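Local structure of SCO family protein (Aquifex aeolicus, 3ME7) at residues A[7-13]-A[105-109]; A[13-17]-A[81-85]; A[36-40]-A[73-77]; A[65-71]-A[93-99]; A[131-135]-A[156-160]. The protein probably acts in electron transfer or copper handling as a thioredoxin-fold member of the SCO1/2 family, this chain being a part of a longer membrane protein. The contacts are given in a common frame with arbitrary orientation. Numbering follows the deposited sequence.

Overall arrangement
From the N terminus, 7-13 packs on helix 103-112, and this contact 1 closes a long loop that holds contacts 2, 3 and 4. Its last residue, L13, begins contact 2, which joins the end of strand 12-15 to helix 78-87. Contact 3, nested inside contact 2, brings together the loops after strands 31-36 and 66-71, where C40 of the redox-active disulfide lies. Contact 4 pairs strands 66-71 and 95-100 and crosses both contacts 2 and 3 along the chain. Contact 5 follows in series, setting C-terminal helix 150-160 on strand 129-133, about 25 Å from contact 3 between centres.

Contact 1 of 5, residues A[7-13]-A[105-109]; sequences VPGDITL and DLFKL
Residues 7-13 run as an extended loop, make a type I beta turn from P8 to I11 and enter strand 12-15, lying along one side of helix 103-112, of which 105-109 is a helical piece. The closest CA pairs are I11 with D105 (5.0 Å), P8 with K108 (7.2 Å) and V7 with L109 (6.5 Å), so the two segments run in opposite directions. D105, in the m rotamer, points toward the loop. Its OD1 accepts an almost linear hydrogen bond from T12 N (2.9 Å), and the same OD1 takes another from a water at 2.9 Å, which also donates to D10 O (3.1 Å) and accepts from T12 OG1 (2.7 Å). OD2 of D105 accepts a hydrogen bond from T102 N, in the residue just before the helix begins. In the thioredoxin-like fold of this family, the contact seats the lead-in to an inner strand of the central sheet against a helix that follows strand 95-100. One turn on, K108 reaches across P8, CE lying 3.9 Å from P8 CB, and NZ forms a salt bridge with D10 OD1 (3.0 Å), while K108 CB is approached by I11 CD1 at 3.9 Å. L109 (chi1 t, chi2 p) supplies the apolar part: its CD1 meets V7 CG1 at 3.6 Å, its CB meets I11 CD1 at 4.0 Å, and its CD2 lies 4.4 Å from L13 CD2.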
# COMPACT_ATOMS: atom_id res chain seq x y z
N VAL A 7 -0.51 12.18 0.21
CA VAL A 7 -1.79 11.46 0.27
C VAL A 7 -2.66 12.11 1.36
O VAL A 7 -2.20 12.25 2.50
CB VAL A 7 -1.60 9.94 0.53
CG1 VAL A 7 -2.95 9.23 0.42
CG2 VAL A 7 -0.65 9.33 -0.50
N PRO A 8 -3.89 12.53 1.02
CA PRO A 8 -4.75 13.20 2.01
C PRO A 8 -4.91 12.39 3.29
O PRO A 8 -5.23 11.20 3.25
CB PRO A 8 -6.10 13.32 1.27
CG PRO A 8 -5.70 13.44 -0.17
CD PRO A 8 -4.52 12.49 -0.31
N GLY A 9 -4.69 13.05 4.42
CA GLY A 9 -4.68 12.36 5.71
C GLY A 9 -6.07 12.02 6.24
O GLY A 9 -6.21 11.16 7.11
N ASP A 10 -7.09 12.69 5.72
CA ASP A 10 -8.44 12.47 6.22
C ASP A 10 -9.17 11.30 5.55
O ASP A 10 -10.33 11.04 5.90
CB ASP A 10 -9.28 13.76 6.16
CG ASP A 10 -9.38 14.34 4.75
OD1 ASP A 10 -8.66 13.89 3.83
OD2 ASP A 10 -10.19 15.27 4.57
N ILE A 11 -8.51 10.61 4.62
CA ILE A 11 -9.06 9.39 4.02
C ILE A 11 -9.36 8.38 5.13
O ILE A 11 -8.48 8.06 5.94
CB ILE A 11 -8.05 8.81 3.01
CG1 ILE A 11 -8.03 9.70 1.77
CG2 ILE A 11 -8.41 7.35 2.64
CD1 ILE A 11 -6.84 9.48 0.84
N THR A 12 -10.59 7.88 5.14
CA THR A 12 -11.00 6.88 6.11
C THR A 12 -10.87 5.49 5.50
O THR A 12 -11.42 5.22 4.41
CB THR A 12 -12.44 7.11 6.61
OG1 THR A 12 -12.52 8.40 7.25
CG2 THR A 12 -12.83 6.03 7.62
N LEU A 13 -10.11 4.64 6.20
CA LEU A 13 -9.91 3.24 5.85
C LEU A 13 -10.53 2.36 6.93
O LEU A 13 -10.72 2.80 8.07
CB LEU A 13 -8.41 2.95 5.73
CG LEU A 13 -7.65 3.83 4.74
CD1 LEU A 13 -6.12 3.65 4.98
CD2 LEU A 13 -8.04 3.52 3.32
N ASP A 105 -13.26 8.25 -0.38
CA ASP A 105 -11.98 7.86 0.23
C ASP A 105 -11.13 7.12 -0.80
O ASP A 105 -9.91 7.36 -0.91
CB ASP A 105 -12.24 6.96 1.44
CG ASP A 105 -12.94 7.68 2.56
OD1 ASP A 105 -12.41 8.68 3.08
OD2 ASP A 105 -14.06 7.25 2.90
N LEU A 106 -11.78 6.24 -1.55
CA LEU A 106 -11.11 5.46 -2.58
C LEU A 106 -10.56 6.33 -3.69
O LEU A 106 -9.37 6.19 -4.03
CB LEU A 106 -12.04 4.37 -3.14
CG LEU A 106 -11.37 3.52 -4.23
CD1 LEU A 106 -10.09 2.85 -3.75
CD2 LEU A 106 -12.37 2.51 -4.70
N PHE A 107 -11.40 7.20 -4.26
CA PHE A 107 -11.03 8.17 -5.35
C PHE A 107 -9.82 8.96 -4.98
O PHE A 107 -8.89 9.17 -5.76
CB PHE A 107 -12.15 9.22 -5.59
CG PHE A 107 -11.65 10.55 -6.22
CD1 PHE A 107 -11.14 10.57 -7.52
CD2 PHE A 107 -11.74 11.76 -5.54
CE1 PHE A 107 -10.69 11.76 -8.12
CE2 PHE A 107 -11.28 12.97 -6.13
CZ PHE A 107 -10.75 12.97 -7.45
N LYS A 108 -9.90 9.50 -3.75
CA LYS A 108 -8.89 10.42 -3.21
C LYS A 108 -7.55 9.71 -3.10
O LYS A 108 -6.51 10.26 -3.46
CB LYS A 108 -9.29 10.97 -1.83
CG LYS A 108 -10.17 12.21 -1.85
CD LYS A 108 -10.87 12.42 -0.51
CE LYS A 108 -9.96 13.00 0.56
NZ LYS A 108 -10.76 13.43 1.76
N LEU A 109 -7.59 8.48 -2.62
CA LEU A 109 -6.38 7.70 -2.46
C LEU A 109 -5.76 7.37 -3.82
O LEU A 109 -4.56 7.61 -4.04
CB LEU A 109 -6.69 6.43 -1.67
CG LEU A 109 -5.55 5.46 -1.39
CD1 LEU A 109 -4.36 6.18 -0.82
CD2 LEU A 109 -6.05 4.35 -0.47
O HOH W 1 -13.28 10.20 5.42

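Contact 2 of 5, residues A[13-17]-A[81-85]; sequences LVDSY and IKRFQ
In this thioredoxin-like domain, helix 78-87 is the crossover of a beta-alpha-beta unit, and here its side chains meet the turn that leads out of strand 12-15. Residues 13-15 are extended; at S16 and Y17 the backbone turns (phi/psi -71/-9° and -94/-2°), and D15 OD1 accepts from Y17 N at 2.9 Å, an Asx turn. Residues 81-85 are regular helix, with Q85 N bonded to I81 O at 2.9 Å. The closest CA pair is S16 with K82, 4.7 Å. S16 points toward the helix in the p rotamer, and its OG donates to Q85 OE1 at 2.6 Å. I81 (p, t) extends CD1 under the turn, 3.5 Å from V14 O and 3.6 Å from S16 CA. K82 lies across S16, with CD 3.6 Å from S16 O, and carries NZ to 2.7 Å from Q85 OE1, a hydrogen bond along its own helix. The Y17 side chain (m) starts away from the helix but returns: Q85 NE2 donates to Y17 OH at 2.9 Å, and Y17 CE1 is 3.5 Å from K82 NZ. A water bridges Y17 OH (3.0 Å) and K82 NZ (3.2 Å). Q85 NE2 also bonds to I90 O. With OE1 accepting from both S16 and K82 while NE2 donates to Y17, the amide orientation of Q85 is fixed by its partners.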
# COMPACT_ATOMS: atom_id res chain seq x y z
N LEU A 13 -10.11 4.64 6.20
CA LEU A 13 -9.91 3.24 5.85
C LEU A 13 -10.53 2.36 6.93
O LEU A 13 -10.72 2.80 8.07
CB LEU A 13 -8.41 2.95 5.73
CG LEU A 13 -7.65 3.83 4.74
CD1 LEU A 13 -6.12 3.65 4.98
CD2 LEU A 13 -8.04 3.52 3.32
N VAL A 14 -10.85 1.12 6.58
CA VAL A 14 -11.40 0.14 7.50
C VAL A 14 -10.57 -1.13 7.30
O VAL A 14 -10.48 -1.65 6.16
CB VAL A 14 -12.89 -0.15 7.21
CG1 VAL A 14 -13.50 -1.01 8.31
CG2 VAL A 14 -13.68 1.15 7.06
N ASP A 15 -9.94 -1.60 8.38
CA ASP A 15 -9.15 -2.82 8.29
C ASP A 15 -10.01 -4.09 8.30
O ASP A 15 -11.23 -4.01 8.43
CB ASP A 15 -8.01 -2.86 9.33
CG ASP A 15 -8.49 -3.15 10.72
OD1 ASP A 15 -9.63 -3.60 10.90
OD2 ASP A 15 -7.66 -2.96 11.64
N SER A 16 -9.37 -5.24 8.13
CA SER A 16 -10.11 -6.49 7.95
C SER A 16 -10.80 -6.96 9.23
O SER A 16 -11.58 -7.92 9.19
CB SER A 16 -9.17 -7.59 7.43
OG SER A 16 -8.05 -7.73 8.30
N TYR A 17 -10.51 -6.31 10.35
CA TYR A 17 -11.23 -6.57 11.60
C TYR A 17 -12.40 -5.62 11.83
O TYR A 17 -13.12 -5.74 12.83
CB TYR A 17 -10.27 -6.49 12.80
CG TYR A 17 -9.15 -7.48 12.72
CD1 TYR A 17 -9.30 -8.77 13.22
CD2 TYR A 17 -7.94 -7.14 12.12
CE1 TYR A 17 -8.26 -9.70 13.14
CE2 TYR A 17 -6.90 -8.06 12.02
CZ TYR A 17 -7.07 -9.34 12.53
OH TYR A 17 -6.04 -10.25 12.44
N ILE A 81 -11.98 -8.56 2.44
CA ILE A 81 -10.61 -8.25 2.86
C ILE A 81 -10.11 -9.18 3.97
O ILE A 81 -8.91 -9.46 4.03
CB ILE A 81 -10.38 -6.75 3.19
CG1 ILE A 81 -11.35 -6.23 4.25
CG2 ILE A 81 -10.40 -5.92 1.90
CD1 ILE A 81 -10.93 -4.87 4.80
N LYS A 82 -11.01 -9.63 4.83
CA LYS A 82 -10.68 -10.63 5.84
C LYS A 82 -10.24 -11.94 5.18
O LYS A 82 -9.26 -12.56 5.60
CB LYS A 82 -11.88 -10.87 6.77
CG LYS A 82 -11.57 -11.79 7.95
CD LYS A 82 -10.39 -11.25 8.73
CE LYS A 82 -9.93 -12.21 9.80
NZ LYS A 82 -8.60 -11.83 10.33
N ARG A 83 -10.98 -12.36 4.15
CA ARG A 83 -10.59 -13.54 3.36
C ARG A 83 -9.18 -13.37 2.75
O ARG A 83 -8.33 -14.27 2.84
CB ARG A 83 -11.64 -13.81 2.27
CG ARG A 83 -11.54 -15.19 1.59
CD ARG A 83 -12.50 -15.29 0.38
NE ARG A 83 -12.12 -14.33 -0.66
CZ ARG A 83 -12.88 -13.34 -1.10
NH1 ARG A 83 -14.10 -13.15 -0.63
NH2 ARG A 83 -12.40 -12.51 -2.02
N PHE A 84 -8.92 -12.20 2.18
CA PHE A 84 -7.60 -11.89 1.60
C PHE A 84 -6.49 -11.96 2.65
O PHE A 84 -5.45 -12.57 2.42
CB PHE A 84 -7.63 -10.52 0.91
CG PHE A 84 -6.39 -10.21 0.10
CD1 PHE A 84 -5.27 -9.63 0.71
CD2 PHE A 84 -6.35 -10.47 -1.26
CE1 PHE A 84 -4.12 -9.35 -0.03
CE2 PHE A 84 -5.21 -10.18 -2.01
CZ PHE A 84 -4.10 -9.62 -1.39
N GLN A 85 -6.74 -11.37 3.83
CA GLN A 85 -5.75 -11.35 4.91
C GLN A 85 -5.34 -12.76 5.32
O GLN A 85 -4.15 -13.08 5.44
CB GLN A 85 -6.29 -10.61 6.12
CG GLN A 85 -5.31 -10.56 7.30
CD GLN A 85 -5.98 -10.44 8.64
OE1 GLN A 85 -7.17 -10.16 8.72
NE2 GLN A 85 -5.22 -10.69 9.71
O HOH W 2 -7.05 -13.06 12.86

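Contact 3 of 5, residues A[36-40]-A[73-77]; sequences IYTHC and DPKDT
Y37 lays its CB against CB of D73 at 3.7 Å; the CA atoms of these two residues, 5.5 Å apart, are the closest across the segments, while the Y37 ring, set by a p rotamer, leads away to stack edge-to-face with F124, whose N bonds to its hydroxyl. Both segments are loops, each with a type I beta turn: Y37 to C40, closed by C40 N to Y37 O (3.1 Å), and D73 to D76, closed by D76 N to D73 O (2.9 Å). D73 OD1 also accepts from K75 N at 3.0 Å, an Asx turn. These loops follow strands 31-36 and 66-71 at the end of the sheet where a thioredoxin-like fold carries its redox centre, and the first includes C40, disulfide-linked to C44 here and a predicted copper ligand together with C44 and H126. D76 points toward the cysteine loop (chi1 -86°, chi2 near 0°). Its OD2 accepts from T38 N at 3.1 Å and also from T71 OG1, whereas OD1 takes a weak hydrogen bond from T38 OG1 at 3.0 Å. The CA atoms of T38 and D76 are 7.0 Å apart, the gap spanned by the carboxylate. A water accepts from H39 N (3.1 Å) and donates to both D73 OD2 and D76 OD1, each at 2.9 Å; CD2 of H39 comes within 3.9 Å of D76 OD1. Beyond D76, T77 takes the N-cap position of helix 78-87.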
# COMPACT_ATOMS: atom_id res chain seq x y z
N ILE A 36 -4.46 -3.60 -4.51
CA ILE A 36 -4.84 -4.88 -5.09
C ILE A 36 -6.37 -4.91 -5.21
O ILE A 36 -7.03 -3.94 -4.86
CB ILE A 36 -4.31 -6.10 -4.25
CG1 ILE A 36 -4.73 -6.00 -2.77
CG2 ILE A 36 -2.76 -6.20 -4.36
CD1 ILE A 36 -6.12 -6.42 -2.45
N TYR A 37 -6.93 -6.02 -5.70
CA TYR A 37 -8.34 -6.30 -5.40
C TYR A 37 -8.49 -7.76 -5.00
O TYR A 37 -7.65 -8.58 -5.35
CB TYR A 37 -9.32 -5.90 -6.52
CG TYR A 37 -9.11 -6.54 -7.87
CD1 TYR A 37 -8.04 -6.17 -8.69
CD2 TYR A 37 -10.02 -7.47 -8.36
CE1 TYR A 37 -7.89 -6.71 -9.94
CE2 TYR A 37 -9.86 -8.03 -9.61
CZ TYR A 37 -8.79 -7.65 -10.39
OH TYR A 37 -8.62 -8.21 -11.63
N THR A 38 -9.53 -8.07 -4.23
CA THR A 38 -9.53 -9.35 -3.48
C THR A 38 -9.82 -10.56 -4.36
O THR A 38 -9.41 -11.67 -4.03
CB THR A 38 -10.41 -9.34 -2.20
OG1 THR A 38 -11.80 -9.31 -2.54
CG2 THR A 38 -10.06 -8.17 -1.28
N HIS A 39 -10.50 -10.33 -5.48
CA HIS A 39 -10.80 -11.41 -6.41
C HIS A 39 -9.78 -11.47 -7.54
O HIS A 39 -9.97 -12.18 -8.52
CB HIS A 39 -12.22 -11.27 -6.96
CG HIS A 39 -13.28 -11.45 -5.93
ND1 HIS A 39 -13.66 -12.70 -5.48
CD2 HIS A 39 -14.05 -10.56 -5.27
CE1 HIS A 39 -14.62 -12.56 -4.58
NE2 HIS A 39 -14.87 -11.27 -4.43
N CYS A 40 -8.67 -10.75 -7.38
CA CYS A 40 -7.61 -10.66 -8.39
C CYS A 40 -6.76 -11.93 -8.37
O CYS A 40 -6.02 -12.19 -7.42
CB CYS A 40 -6.78 -9.42 -8.06
SG CYS A 40 -5.36 -8.91 -9.08
N ASP A 73 -11.19 -2.26 -5.44
CA ASP A 73 -12.49 -2.66 -5.94
C ASP A 73 -13.55 -2.17 -4.96
O ASP A 73 -13.65 -2.69 -3.86
CB ASP A 73 -12.56 -4.17 -6.09
CG ASP A 73 -13.84 -4.64 -6.76
OD1 ASP A 73 -14.80 -3.85 -6.85
OD2 ASP A 73 -13.89 -5.81 -7.19
N PRO A 74 -14.37 -1.17 -5.37
CA PRO A 74 -15.34 -0.62 -4.42
C PRO A 74 -16.46 -1.57 -4.02
O PRO A 74 -17.22 -1.24 -3.11
CB PRO A 74 -15.90 0.62 -5.13
CG PRO A 74 -15.65 0.40 -6.52
CD PRO A 74 -14.45 -0.50 -6.68
N LYS A 75 -16.54 -2.73 -4.66
CA LYS A 75 -17.51 -3.76 -4.29
C LYS A 75 -16.99 -4.66 -3.16
O LYS A 75 -17.76 -5.41 -2.55
CB LYS A 75 -17.91 -4.59 -5.52
CG LYS A 75 -18.61 -3.77 -6.62
CD LYS A 75 -19.35 -4.63 -7.64
CE LYS A 75 -20.53 -5.40 -7.02
NZ LYS A 75 -21.65 -4.50 -6.62
N ASP A 76 -15.70 -4.55 -2.85
CA ASP A 76 -15.11 -5.38 -1.81
C ASP A 76 -15.62 -4.95 -0.43
O ASP A 76 -15.69 -3.76 -0.12
CB ASP A 76 -13.57 -5.33 -1.86
CG ASP A 76 -12.96 -6.33 -2.83
OD1 ASP A 76 -13.68 -7.19 -3.39
OD2 ASP A 76 -11.73 -6.28 -3.04
N THR A 77 -16.02 -5.94 0.36
CA THR A 77 -16.52 -5.74 1.72
C THR A 77 -15.49 -6.20 2.75
O THR A 77 -14.42 -6.75 2.40
CB THR A 77 -17.78 -6.58 1.95
OG1 THR A 77 -17.43 -7.96 1.83
CG2 THR A 77 -18.87 -6.22 0.92
O HOH W 3 -12.36 -7.83 -5.88

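Contact 4 of 5, residues A[65-71]-A[93-99]; sequences FWVITFT and KGWKVVK. With SO4 (sulfate ion), chain C.
T69, V67 and V98 bury most on this pair of parallel strands, 66-71 and 95-99, the two strands of a beta-alpha-beta unit whose crossover is helix 78-87. The axes approach to 4.7 Å at a crossing angle of -22°, with V67 opposite W95, I68 opposite K96, T69 opposite V97 and F70 opposite V98. V67 N bonds to G94 O (3.1 Å) and V67 O accepts from K96 N (2.8 Å); T69 N reaches K96 O and T69 O accepts from V98 N, both 2.9 Å; T71 N closes the run on V98 O (3.1 Å). On the face of V67 and T69, V67 CG1 sits 3.5 Å above the centroid of the five-membered ring of W95, a CH-pi contact, and W95 NE1 donates to T69 OG1 (2.9 Å). V98 (m) puts CG2 3.6 Å from I68 CG2 and 3.5 Å from F70 CB on the other face. The indole N-H of W95 thus has its hydrogen bond met by T69 OG1, while one ring face is covered by V67.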
# COMPACT_ATOMS: atom_id res chain seq x y z
N PHE A 65 7.93 0.36 9.99
CA PHE A 65 7.09 0.95 8.94
C PHE A 65 5.74 0.27 9.03
O PHE A 65 5.64 -0.80 9.63
CB PHE A 65 7.72 0.73 7.55
CG PHE A 65 8.23 -0.67 7.30
CD1 PHE A 65 7.36 -1.71 6.97
CD2 PHE A 65 9.60 -0.93 7.38
CE1 PHE A 65 7.85 -2.99 6.72
CE2 PHE A 65 10.09 -2.21 7.14
CZ PHE A 65 9.23 -3.25 6.83
N TRP A 66 4.72 0.87 8.42
CA TRP A 66 3.42 0.22 8.25
C TRP A 66 3.40 -0.41 6.86
O TRP A 66 3.96 0.16 5.93
CB TRP A 66 2.28 1.25 8.34
CG TRP A 66 2.13 1.86 9.71
CD1 TRP A 66 2.43 3.16 10.07
CD2 TRP A 66 1.64 1.22 10.89
NE1 TRP A 66 2.17 3.35 11.41
CE2 TRP A 66 1.68 2.18 11.94
CE3 TRP A 66 1.18 -0.07 11.18
CZ2 TRP A 66 1.28 1.89 13.25
CZ3 TRP A 66 0.76 -0.37 12.49
CH2 TRP A 66 0.82 0.62 13.50
N VAL A 67 2.75 -1.56 6.74
CA VAL A 67 2.43 -2.10 5.43
C VAL A 67 0.91 -2.11 5.32
O VAL A 67 0.22 -2.64 6.20
CB VAL A 67 2.98 -3.52 5.20
CG1 VAL A 67 2.82 -3.91 3.73
CG2 VAL A 67 4.46 -3.57 5.57
N ILE A 68 0.41 -1.49 4.26
CA ILE A 68 -1.03 -1.39 4.02
C ILE A 68 -1.39 -1.93 2.66
O ILE A 68 -1.15 -1.28 1.62
CB ILE A 68 -1.55 0.06 4.17
CG1 ILE A 68 -1.13 0.68 5.52
CG2 ILE A 68 -3.08 0.13 3.92
CD1 ILE A 68 -1.67 0.02 6.80
N THR A 69 -1.92 -3.14 2.66
CA THR A 69 -2.54 -3.68 1.45
C THR A 69 -3.95 -3.12 1.39
O THR A 69 -4.70 -3.21 2.37
CB THR A 69 -2.58 -5.22 1.49
OG1 THR A 69 -1.24 -5.73 1.41
CG2 THR A 69 -3.37 -5.79 0.31
N PHE A 70 -4.31 -2.49 0.29
CA PHE A 70 -5.68 -1.97 0.20
C PHE A 70 -6.35 -2.39 -1.08
O PHE A 70 -5.71 -2.51 -2.13
CB PHE A 70 -5.74 -0.46 0.39
CG PHE A 70 -5.33 0.32 -0.80
CD1 PHE A 70 -4.01 0.67 -0.98
CD2 PHE A 70 -6.28 0.77 -1.71
CE1 PHE A 70 -3.62 1.42 -2.08
CE2 PHE A 70 -5.90 1.51 -2.82
CZ PHE A 70 -4.56 1.84 -3.00
N THR A 71 -7.65 -2.64 -0.99
CA THR A 71 -8.41 -2.97 -2.19
C THR A 71 -8.98 -1.75 -2.92
O THR A 71 -9.53 -0.84 -2.33
CB THR A 71 -9.52 -4.01 -1.94
OG1 THR A 71 -10.26 -4.17 -3.17
CG2 THR A 71 -10.47 -3.53 -0.84
N LYS A 93 -2.16 -6.42 11.77
CA LYS A 93 -1.87 -5.26 12.62
C LYS A 93 -0.72 -4.37 12.11
O LYS A 93 -0.96 -3.24 11.75
CB LYS A 93 -1.73 -5.63 14.11
CG LYS A 93 -0.67 -6.67 14.46
CD LYS A 93 -1.05 -7.43 15.72
CE LYS A 93 -0.56 -8.87 15.66
NZ LYS A 93 -1.26 -9.61 14.56
N GLY A 94 0.51 -4.89 12.05
CA GLY A 94 1.64 -4.16 11.45
C GLY A 94 1.51 -4.09 9.93
O GLY A 94 1.89 -3.09 9.29
N TRP A 95 1.01 -5.18 9.37
CA TRP A 95 0.65 -5.23 7.97
C TRP A 95 -0.85 -5.39 7.94
O TRP A 95 -1.38 -6.42 8.36
CB TRP A 95 1.35 -6.43 7.32
CG TRP A 95 1.16 -6.58 5.82
CD1 TRP A 95 0.11 -6.12 5.06
CD2 TRP A 95 2.02 -7.29 4.92
NE1 TRP A 95 0.29 -6.46 3.74
CE2 TRP A 95 1.44 -7.20 3.63
CE3 TRP A 95 3.23 -7.99 5.08
CZ2 TRP A 95 2.03 -7.77 2.51
CZ3 TRP A 95 3.82 -8.56 3.95
CH2 TRP A 95 3.21 -8.44 2.69
N LYS A 96 -1.55 -4.37 7.45
CA LYS A 96 -3.01 -4.36 7.45
C LYS A 96 -3.53 -4.66 6.07
O LYS A 96 -2.84 -4.42 5.08
CB LYS A 96 -3.53 -3.00 7.91
CG LYS A 96 -3.06 -2.57 9.28
CD LYS A 96 -3.73 -1.27 9.68
CE LYS A 96 -2.96 -0.54 10.75
NZ LYS A 96 -2.92 -1.37 12.00
N VAL A 97 -4.74 -5.21 6.01
CA VAL A 97 -5.51 -5.29 4.77
C VAL A 97 -6.75 -4.42 5.00
O VAL A 97 -7.49 -4.62 6.00
CB VAL A 97 -5.92 -6.73 4.42
CG1 VAL A 97 -6.64 -6.74 3.08
CG2 VAL A 97 -4.68 -7.66 4.36
N VAL A 98 -6.96 -3.44 4.12
CA VAL A 98 -7.98 -2.42 4.35
C VAL A 98 -8.78 -2.15 3.10
O VAL A 98 -8.33 -2.48 1.99
CB VAL A 98 -7.39 -1.07 4.86
CG1 VAL A 98 -6.42 -1.32 6.01
CG2 VAL A 98 -6.66 -0.32 3.73
N LYS A 99 -9.96 -1.57 3.31
CA LYS A 99 -10.75 -0.98 2.21
C LYS A 99 -11.01 0.48 2.56
O LYS A 99 -10.94 0.87 3.72
CB LYS A 99 -12.08 -1.72 2.02
CG LYS A 99 -12.97 -1.71 3.27
CD LYS A 99 -14.37 -2.24 2.97
CE LYS A 99 -15.20 -1.20 2.22
NZ LYS A 99 -16.54 -1.75 1.85
S SO4 C . -18.81 -3.51 4.52
O1 SO4 C . -17.55 -3.14 3.88
O2 SO4 C . -19.07 -2.60 5.62
O3 SO4 C . -19.90 -3.46 3.54
O4 SO4 C . -18.70 -4.86 5.06

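Contact 5 of 5, residues A[131-135]-A[156-160]; sequences VVLSP and ALRLA
At this edge of the thioredoxin-like fold, the C-terminal helix 150-160 lies against strand 129-133, next to last in the central sheet. The axes of strand 131-133 and helix 156-160 come within 8.0 Å, their directions 30° apart. V132, extended and in the t rotamer, points toward the helix: its CG2 meets A156 CB at 3.7 Å, while CG1 lies 3.9 Å from A160 CB and 4.3 Å from L157 CD2. Small alanines one turn apart, with A160 N bonded to A156 O at 2.9 Å, let the helix sit close over the valine. L133 turns its side chain away, onto strand 31-36, but its O is 3.6 Å from A160 CB. The chain then leaves the strand at S134, whose CA is 4.2 Å from that of A160; its OG bonds instead to Q138 N and E136 N. S134 CA makes a CA-H...O contact with A160 O at 3.5 Å, and the ring atom CD of P135 approaches that same A160 O to 3.2 Å.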
# COMPACT_ATOMS: atom_id res chain seq x y z
N VAL A 131 3.67 1.80 -3.31
CA VAL A 131 3.96 3.21 -3.10
C VAL A 131 4.56 3.34 -1.71
O VAL A 131 4.07 2.72 -0.75
CB VAL A 131 2.71 4.11 -3.21
CG1 VAL A 131 3.10 5.60 -3.17
CG2 VAL A 131 1.92 3.82 -4.49
N VAL A 132 5.61 4.15 -1.58
CA VAL A 132 6.25 4.33 -0.28
C VAL A 132 6.10 5.78 0.16
O VAL A 132 6.51 6.69 -0.54
CB VAL A 132 7.74 3.90 -0.29
CG1 VAL A 132 8.27 3.96 1.15
CG2 VAL A 132 7.87 2.47 -0.80
N LEU A 133 5.47 5.96 1.32
CA LEU A 133 5.24 7.29 1.90
C LEU A 133 6.14 7.59 3.08
O LEU A 133 6.54 6.70 3.84
CB LEU A 133 3.80 7.41 2.39
CG LEU A 133 2.67 6.85 1.52
CD1 LEU A 133 1.33 7.05 2.25
CD2 LEU A 133 2.66 7.56 0.20
N SER A 134 6.43 8.88 3.25
CA SER A 134 7.15 9.36 4.41
C SER A 134 6.23 9.27 5.63
O SER A 134 5.02 9.06 5.47
CB SER A 134 7.55 10.81 4.18
OG SER A 134 6.42 11.66 4.36
N PRO A 135 6.79 9.44 6.85
CA PRO A 135 5.93 9.47 8.04
C PRO A 135 4.89 10.59 8.06
O PRO A 135 4.02 10.57 8.93
CB PRO A 135 6.93 9.65 9.19
CG PRO A 135 8.18 9.05 8.66
CD PRO A 135 8.22 9.41 7.22
N ALA A 156 13.94 2.98 -1.11
CA ALA A 156 12.65 3.66 -0.96
C ALA A 156 12.42 4.04 0.50
O ALA A 156 12.00 5.17 0.80
CB ALA A 156 11.52 2.75 -1.48
N LEU A 157 12.73 3.11 1.41
CA LEU A 157 12.56 3.38 2.84
C LEU A 157 13.53 4.46 3.34
O LEU A 157 13.17 5.27 4.17
CB LEU A 157 12.71 2.11 3.67
CG LEU A 157 11.52 1.15 3.60
CD1 LEU A 157 11.92 -0.17 4.23
CD2 LEU A 157 10.27 1.76 4.29
N ARG A 158 14.76 4.45 2.84
CA ARG A 158 15.70 5.54 3.15
C ARG A 158 15.14 6.90 2.69
O ARG A 158 15.16 7.88 3.46
CB ARG A 158 17.07 5.25 2.56
CG ARG A 158 17.79 4.12 3.32
CD ARG A 158 19.17 3.86 2.76
NE ARG A 158 20.21 4.70 3.37
CZ ARG A 158 21.30 5.10 2.72
NH1 ARG A 158 21.49 4.79 1.44
NH2 ARG A 158 22.20 5.84 3.35
N LEU A 159 14.61 6.96 1.47
CA LEU A 159 13.96 8.20 1.01
C LEU A 159 12.80 8.61 1.89
O LEU A 159 12.63 9.80 2.18
CB LEU A 159 13.47 8.06 -0.43
CG LEU A 159 14.54 8.03 -1.52
CD1 LEU A 159 13.89 7.75 -2.85
CD2 LEU A 159 15.30 9.34 -1.55
N ALA A 160 12.00 7.64 2.31
CA ALA A 160 10.86 7.89 3.18
C ALA A 160 11.30 8.51 4.49
O ALA A 160 10.60 9.35 5.04
CB ALA A 160 10.07 6.60 3.42